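Local coordinates for protein putative transcription regulator (Lactobacillus plantarum WCFS1, PDB 3COL) that probably binds DNA through an N-terminal helix-turn-helix domain of the TetR family and thereby regulates transcription, at residues 57-69 with 99-113. Sequence-based numbering, arbitrary orientation.
Sequences LIDSVYARETNRI and YSLANPDSLTIIQQI
Y99 lies with one ring face against the backbone of I69: I69 CA stands 3.9 Å from the ring centroid and 13° off the ring normal, a CH-pi contact, while I69 CG1 touches the rim at CE2. Y99 CG, anti to the backbone N, places the ring beside R68 and I69. Its hydroxyl accepts a weak, bent bond from R68 NH1 (2.9 Å, 130°), the guanidinium lying nearly coplanar with the ring, and donates to S106 OG. N103, the first residue to leave helical geometry after helix 85-102, turns its amide back, ND2 making a nearly straight bond to Y99 O; that carbonyl also accepts from N103 N.

S106 OG donates in turn to E65 OE1 (2.4 Å); this link and that from Y99 OH to S106 OG are both very short, so their exact lengths are doubtful. E65 is a knob in the hole formed by Y99, S106, I109 and I110, and its buried carboxylate is gripped end-on by R68, NH1 reaching OE1 from above the carboxylate plane (2.8 Å) and NH2 reaching OE2. R64 NE adds a second bond to OE2, and its NH1 pairs with D17 of helix 11-26. As in other TetR-family regulators, helix 54-67 probably links the DNA-binding domain to the core that contains helix 106-117; the axes of 57-67 and 106-113 approach to 9.4 Å with a crossing angle of -136°.

I109 CG2 touches both V61 CG1 and E65 CG. I110 spreads its branches, CG1 to E65 CB (3.6 Å) and CG2 to Y62 CE1. Farther along, I113 CG2 meets both I58 CG2 (3.7 Å) and Y62 CD1.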
loop_
_atom_site.group_PDB
_atom_site.type_symbol
_atom_site.label_atom_id
_atom_site.label_comp_id
_atom_site.label_asym_id
_atom_site.label_seq_id
_atom_site.Cartn_x
_atom_site.Cartn_y
_atom_site.Cartn_z
ATOM N N LEU A 57 8.830 -21.121 -3.958
ATOM C CA LEU A 57 8.508 -20.873 -2.529
ATOM C C LEU A 57 7.625 -19.605 -2.367
ATOM O O LEU A 57 6.610 -19.629 -1.684
ATOM C CB LEU A 57 9.775 -20.710 -1.682
ATOM C CG LEU A 57 10.665 -21.939 -1.495
ATOM C CD1 LEU A 57 12.053 -21.561 -0.962
ATOM C CD2 LEU A 57 9.977 -22.971 -0.568
ATOM N N ILE A 58 8.030 -18.530 -3.029
ATOM C CA ILE A 58 7.323 -17.237 -3.008
ATOM C C ILE A 58 5.917 -17.369 -3.658
ATOM O O ILE A 58 4.910 -16.880 -3.103
ATOM C CB ILE A 58 8.180 -16.157 -3.749
ATOM C CG1 ILE A 58 9.448 -15.797 -2.925
ATOM C CG2 ILE A 58 7.353 -14.903 -4.063
ATOM C CD1 ILE A 58 10.602 -15.144 -3.789
ATOM N N ASP A 59 5.863 -17.991 -4.833
ATOM C CA ASP A 59 4.624 -18.111 -5.569
ATOM C C ASP A 59 3.601 -18.877 -4.739
ATOM O O ASP A 59 2.424 -18.572 -4.792
ATOM C CB ASP A 59 4.816 -18.828 -6.913
ATOM C CG ASP A 59 5.570 -17.981 -7.942
ATOM O OD1 ASP A 59 5.845 -16.790 -7.659
ATOM O OD2 ASP A 59 5.904 -18.526 -9.024
ATOM N N SER A 60 4.075 -19.891 -3.996
ATOM C CA SER A 60 3.208 -20.727 -3.149
ATOM C C SER A 60 2.561 -19.909 -2.029
ATOM O O SER A 60 1.348 -19.996 -1.790
ATOM C CB SER A 60 3.981 -21.918 -2.587
ATOM O OG SER A 60 3.157 -22.693 -1.721
ATOM N N VAL A 61 3.362 -19.094 -1.361
ATOM C CA VAL A 61 2.840 -18.192 -0.343
ATOM C C VAL A 61 1.922 -17.109 -0.942
ATOM O O VAL A 61 0.884 -16.766 -0.351
ATOM C CB VAL A 61 3.973 -17.566 0.515
ATOM C CG1 VAL A 61 3.406 -16.500 1.458
ATOM C CG2 VAL A 61 4.724 -18.692 1.288
ATOM N N TYR A 62 2.300 -16.564 -2.090
ATOM C CA TYR A 62 1.389 -15.630 -2.799
ATOM C C TYR A 62 -0.010 -16.248 -3.008
ATOM O O TYR A 62 -1.019 -15.640 -2.614
ATOM C CB TYR A 62 1.974 -15.133 -4.120
ATOM C CG TYR A 62 1.146 -13.987 -4.738
ATOM C CD1 TYR A 62 1.161 -12.722 -4.181
ATOM C CD2 TYR A 62 0.333 -14.209 -5.856
ATOM C CE1 TYR A 62 0.408 -11.696 -4.713
ATOM C CE2 TYR A 62 -0.433 -13.193 -6.397
ATOM C CZ TYR A 62 -0.388 -11.940 -5.819
ATOM O OH TYR A 62 -1.147 -10.920 -6.356
ATOM N N ALA A 63 -0.067 -17.458 -3.588
ATOM C CA ALA A 63 -1.335 -18.096 -3.900
ATOM C C ALA A 63 -2.114 -18.474 -2.627
ATOM O O ALA A 63 -3.327 -18.355 -2.605
ATOM C CB ALA A 63 -1.133 -19.322 -4.808
ATOM N N ARG A 64 -1.413 -18.925 -1.580
ATOM C CA ARG A 64 -2.027 -19.178 -0.282
ATOM C C ARG A 64 -2.727 -17.951 0.298
ATOM O O ARG A 64 -3.913 -18.028 0.674
ATOM C CB ARG A 64 -0.997 -19.668 0.740
ATOM C CG ARG A 64 -1.623 -20.205 2.042
ATOM C CD ARG A 64 -0.579 -20.591 3.063
ATOM N NE ARG A 64 0.101 -19.437 3.645
ATOM C CZ ARG A 64 0.924 -19.527 4.694
ATOM N NH1 ARG A 64 1.153 -20.717 5.259
ATOM N NH2 ARG A 64 1.513 -18.430 5.178
ATOM N N GLU A 65 -1.997 -16.841 0.400
ATOM C CA GLU A 65 -2.591 -15.606 0.918
ATOM C C GLU A 65 -3.784 -15.121 0.077
ATOM O O GLU A 65 -4.856 -14.891 0.625
ATOM C CB GLU A 65 -1.549 -14.474 1.085
ATOM C CG GLU A 65 -0.431 -14.807 2.114
ATOM C CD GLU A 65 -0.977 -15.379 3.409
ATOM O OE1 GLU A 65 -1.810 -14.697 4.070
ATOM O OE2 GLU A 65 -0.594 -16.513 3.765
ATOM N N THR A 66 -3.599 -14.983 -1.239
ATOM C CA THR A 66 -4.678 -14.490 -2.105
ATOM C C THR A 66 -5.891 -15.389 -2.114
ATOM O O THR A 66 -7.019 -14.914 -2.093
ATOM C CB THR A 66 -4.212 -14.200 -3.541
ATOM O OG1 THR A 66 -3.650 -15.376 -4.121
ATOM C CG2 THR A 66 -3.201 -13.108 -3.527
ATOM N N ASN A 67 -5.661 -16.696 -2.120
ATOM C CA ASN A 67 -6.770 -17.653 -2.086
ATOM C C ASN A 67 -7.550 -17.691 -0.771
ATOM O O ASN A 67 -8.682 -18.144 -0.723
ATOM C CB ASN A 67 -6.278 -19.034 -2.502
ATOM C CG ASN A 67 -6.252 -19.189 -4.010
ATOM O OD1 ASN A 67 -5.244 -18.911 -4.670
ATOM N ND2 ASN A 67 -7.390 -19.581 -4.570
ATOM N N ARG A 68 -6.962 -17.166 0.293
ATOM C CA ARG A 68 -7.687 -17.120 1.556
ATOM C C ARG A 68 -8.717 -15.974 1.627
ATOM O O ARG A 68 -9.580 -15.955 2.504
ATOM C CB ARG A 68 -6.712 -17.083 2.760
ATOM C CG ARG A 68 -6.743 -18.355 3.609
ATOM C CD ARG A 68 -6.170 -18.130 5.026
ATOM N NE ARG A 68 -4.778 -18.599 5.205
ATOM C CZ ARG A 68 -3.702 -17.823 5.120
ATOM N NH1 ARG A 68 -3.834 -16.531 4.825
ATOM N NH2 ARG A 68 -2.497 -18.337 5.331
ATOM N N ILE A 69 -8.641 -15.022 0.712
ATOM C CA ILE A 69 -9.526 -13.863 0.814
ATOM C C ILE A 69 -11.026 -14.209 0.604
ATOM O O ILE A 69 -11.865 -13.914 1.480
ATOM C CB ILE A 69 -9.069 -12.719 -0.084
ATOM C CG1 ILE A 69 -7.592 -12.394 0.197
ATOM C CG2 ILE A 69 -9.994 -11.470 0.112
ATOM C CD1 ILE A 69 -7.004 -11.355 -0.714
ATOM N N TYR A 99 -11.679 -10.666 6.433
ATOM C CA TYR A 99 -10.487 -11.464 6.109
ATOM C C TYR A 99 -9.206 -10.828 6.631
ATOM O O TYR A 99 -8.400 -11.484 7.280
ATOM C CB TYR A 99 -10.326 -11.739 4.604
ATOM C CG TYR A 99 -8.993 -12.407 4.370
ATOM C CD1 TYR A 99 -8.794 -13.747 4.745
ATOM C CD2 TYR A 99 -7.904 -11.694 3.873
ATOM C CE1 TYR A 99 -7.577 -14.347 4.582
ATOM C CE2 TYR A 99 -6.672 -12.296 3.715
ATOM C CZ TYR A 99 -6.520 -13.617 4.068
ATOM O OH TYR A 99 -5.296 -14.239 3.922
ATOM N N SER A 100 -9.021 -9.545 6.327
ATOM C CA SER A 100 -7.826 -8.848 6.731
ATOM C C SER A 100 -7.658 -8.755 8.255
ATOM O O SER A 100 -6.566 -8.963 8.765
ATOM C CB SER A 100 -7.761 -7.460 6.067
ATOM O OG SER A 100 -6.526 -6.800 6.383
ATOM N N LEU A 101 -8.708 -8.405 8.991
ATOM C CA LEU A 101 -8.579 -8.286 10.442
ATOM C C LEU A 101 -8.282 -9.610 11.113
ATOM O O LEU A 101 -7.658 -9.641 12.183
ATOM C CB LEU A 101 -9.849 -7.685 11.060
ATOM C CG LEU A 101 -10.203 -6.265 10.642
ATOM C CD1 LEU A 101 -11.543 -5.835 11.209
ATOM C CD2 LEU A 101 -9.132 -5.345 11.174
ATOM N N ALA A 102 -8.742 -10.689 10.486
ATOM C CA ALA A 102 -8.593 -12.057 11.027
ATOM C C ALA A 102 -7.231 -12.640 10.664
ATOM O O ALA A 102 -6.774 -13.565 11.327
ATOM C CB ALA A 102 -9.709 -12.955 10.512
ATOM N N ASN A 103 -6.624 -12.081 9.597
ATOM C CA ASN A 103 -5.279 -12.391 9.061
ATOM C C ASN A 103 -4.432 -11.121 8.875
ATOM O O ASN A 103 -4.148 -10.708 7.765
ATOM C CB ASN A 103 -5.394 -13.111 7.714
ATOM C CG ASN A 103 -6.300 -14.329 7.793
ATOM O OD1 ASN A 103 -5.840 -15.459 8.029
ATOM N ND2 ASN A 103 -7.601 -14.103 7.647
ATOM N N PRO A 104 -3.992 -10.527 9.986
ATOM C CA PRO A 104 -3.386 -9.183 10.030
ATOM C C PRO A 104 -2.090 -8.979 9.251
ATOM O O PRO A 104 -1.703 -7.826 9.066
ATOM C CB PRO A 104 -3.148 -8.929 11.517
ATOM C CG PRO A 104 -3.953 -10.000 12.256
ATOM C CD PRO A 104 -4.070 -11.168 11.315
ATOM N N ASP A 105 -1.427 -10.058 8.816
ATOM C CA ASP A 105 -0.216 -9.959 8.001
ATOM C C ASP A 105 -0.438 -10.320 6.550
ATOM O O ASP A 105 0.486 -10.235 5.772
ATOM C CB ASP A 105 0.900 -10.892 8.528
ATOM C CG ASP A 105 1.437 -10.430 9.861
ATOM O OD1 ASP A 105 1.587 -9.202 10.051
ATOM O OD2 ASP A 105 1.660 -11.297 10.709
ATOM N N SER A 106 -1.641 -10.761 6.201
ATOM C CA SER A 106 -1.848 -11.326 4.870
ATOM C C SER A 106 -1.677 -10.292 3.770
ATOM O O SER A 106 -0.910 -10.485 2.824
ATOM C CB SER A 106 -3.210 -12.035 4.792
ATOM O OG SER A 106 -3.261 -12.827 3.629
ATOM N N LEU A 107 -2.340 -9.151 3.925
ATOM C CA LEU A 107 -2.270 -8.112 2.928
ATOM C C LEU A 107 -0.863 -7.561 2.830
ATOM O O LEU A 107 -0.393 -7.240 1.747
ATOM C CB LEU A 107 -3.299 -7.011 3.245
ATOM C CG LEU A 107 -4.686 -7.147 2.601
ATOM C CD1 LEU A 107 -5.335 -8.388 3.009
ATOM C CD2 LEU A 107 -5.605 -5.952 2.965
ATOM N N THR A 108 -0.170 -7.479 3.962
ATOM C CA THR A 108 1.222 -7.030 3.973
ATOM C C THR A 108 2.083 -7.973 3.129
ATOM O O THR A 108 2.904 -7.509 2.313
ATOM C CB THR A 108 1.785 -6.960 5.420
ATOM O OG1 THR A 108 1.046 -5.983 6.167
ATOM C CG2 THR A 108 3.297 -6.581 5.427
ATOM N N ILE A 109 1.881 -9.284 3.307
ATOM C CA ILE A 109 2.676 -10.288 2.593
ATOM C C ILE A 109 2.441 -10.174 1.082
ATOM O O ILE A 109 3.407 -10.138 0.314
ATOM C CB ILE A 109 2.340 -11.717 3.082
ATOM C CG1 ILE A 109 2.920 -11.970 4.493
ATOM C CG2 ILE A 109 2.833 -12.807 2.075
ATOM C CD1 ILE A 109 2.189 -13.077 5.237
ATOM N N ILE A 110 1.158 -10.148 0.689
ATOM C CA ILE A 110 0.716 -9.997 -0.711
ATOM C C ILE A 110 1.344 -8.746 -1.326
ATOM O O ILE A 110 1.930 -8.800 -2.401
ATOM C CB ILE A 110 -0.828 -9.915 -0.822
ATOM C CG1 ILE A 110 -1.487 -11.269 -0.467
ATOM C CG2 ILE A 110 -1.311 -9.435 -2.260
ATOM C CD1 ILE A 110 -2.975 -11.177 -0.194
ATOM N N GLN A 111 1.205 -7.619 -0.627
ATOM C CA GLN A 111 1.686 -6.347 -1.117
ATOM C C GLN A 111 3.183 -6.406 -1.369
ATOM O O GLN A 111 3.680 -5.924 -2.411
ATOM C CB GLN A 111 1.332 -5.249 -0.110
ATOM C CG GLN A 111 2.077 -3.939 -0.359
ATOM C CD GLN A 111 1.314 -2.764 0.195
ATOM O OE1 GLN A 111 1.358 -2.486 1.404
ATOM N NE2 GLN A 111 0.595 -2.060 -0.683
ATOM N N GLN A 112 3.916 -6.997 -0.429
ATOM C CA GLN A 112 5.368 -7.140 -0.571
ATOM C C GLN A 112 5.764 -7.984 -1.775
ATOM O O GLN A 112 6.684 -7.621 -2.510
ATOM C CB GLN A 112 5.988 -7.757 0.688
ATOM C CG GLN A 112 6.505 -6.750 1.696
ATOM C CD GLN A 112 6.899 -7.398 3.004
ATOM O OE1 GLN A 112 6.091 -8.085 3.637
ATOM N NE2 GLN A 112 8.132 -7.167 3.434
ATOM N N ILE A 113 5.094 -9.121 -1.952
ATOM C CA ILE A 113 5.368 -10.003 -3.098
ATOM C C ILE A 113 5.039 -9.262 -4.404
ATOM O O ILE A 113 5.844 -9.253 -5.327
ATOM C CB ILE A 113 4.605 -11.342 -3.013
ATOM C CG1 ILE A 113 5.055 -12.112 -1.765
ATOM C CG2 ILE A 113 4.871 -12.171 -4.280
ATOM C CD1 ILE A 113 4.313 -13.407 -1.518
#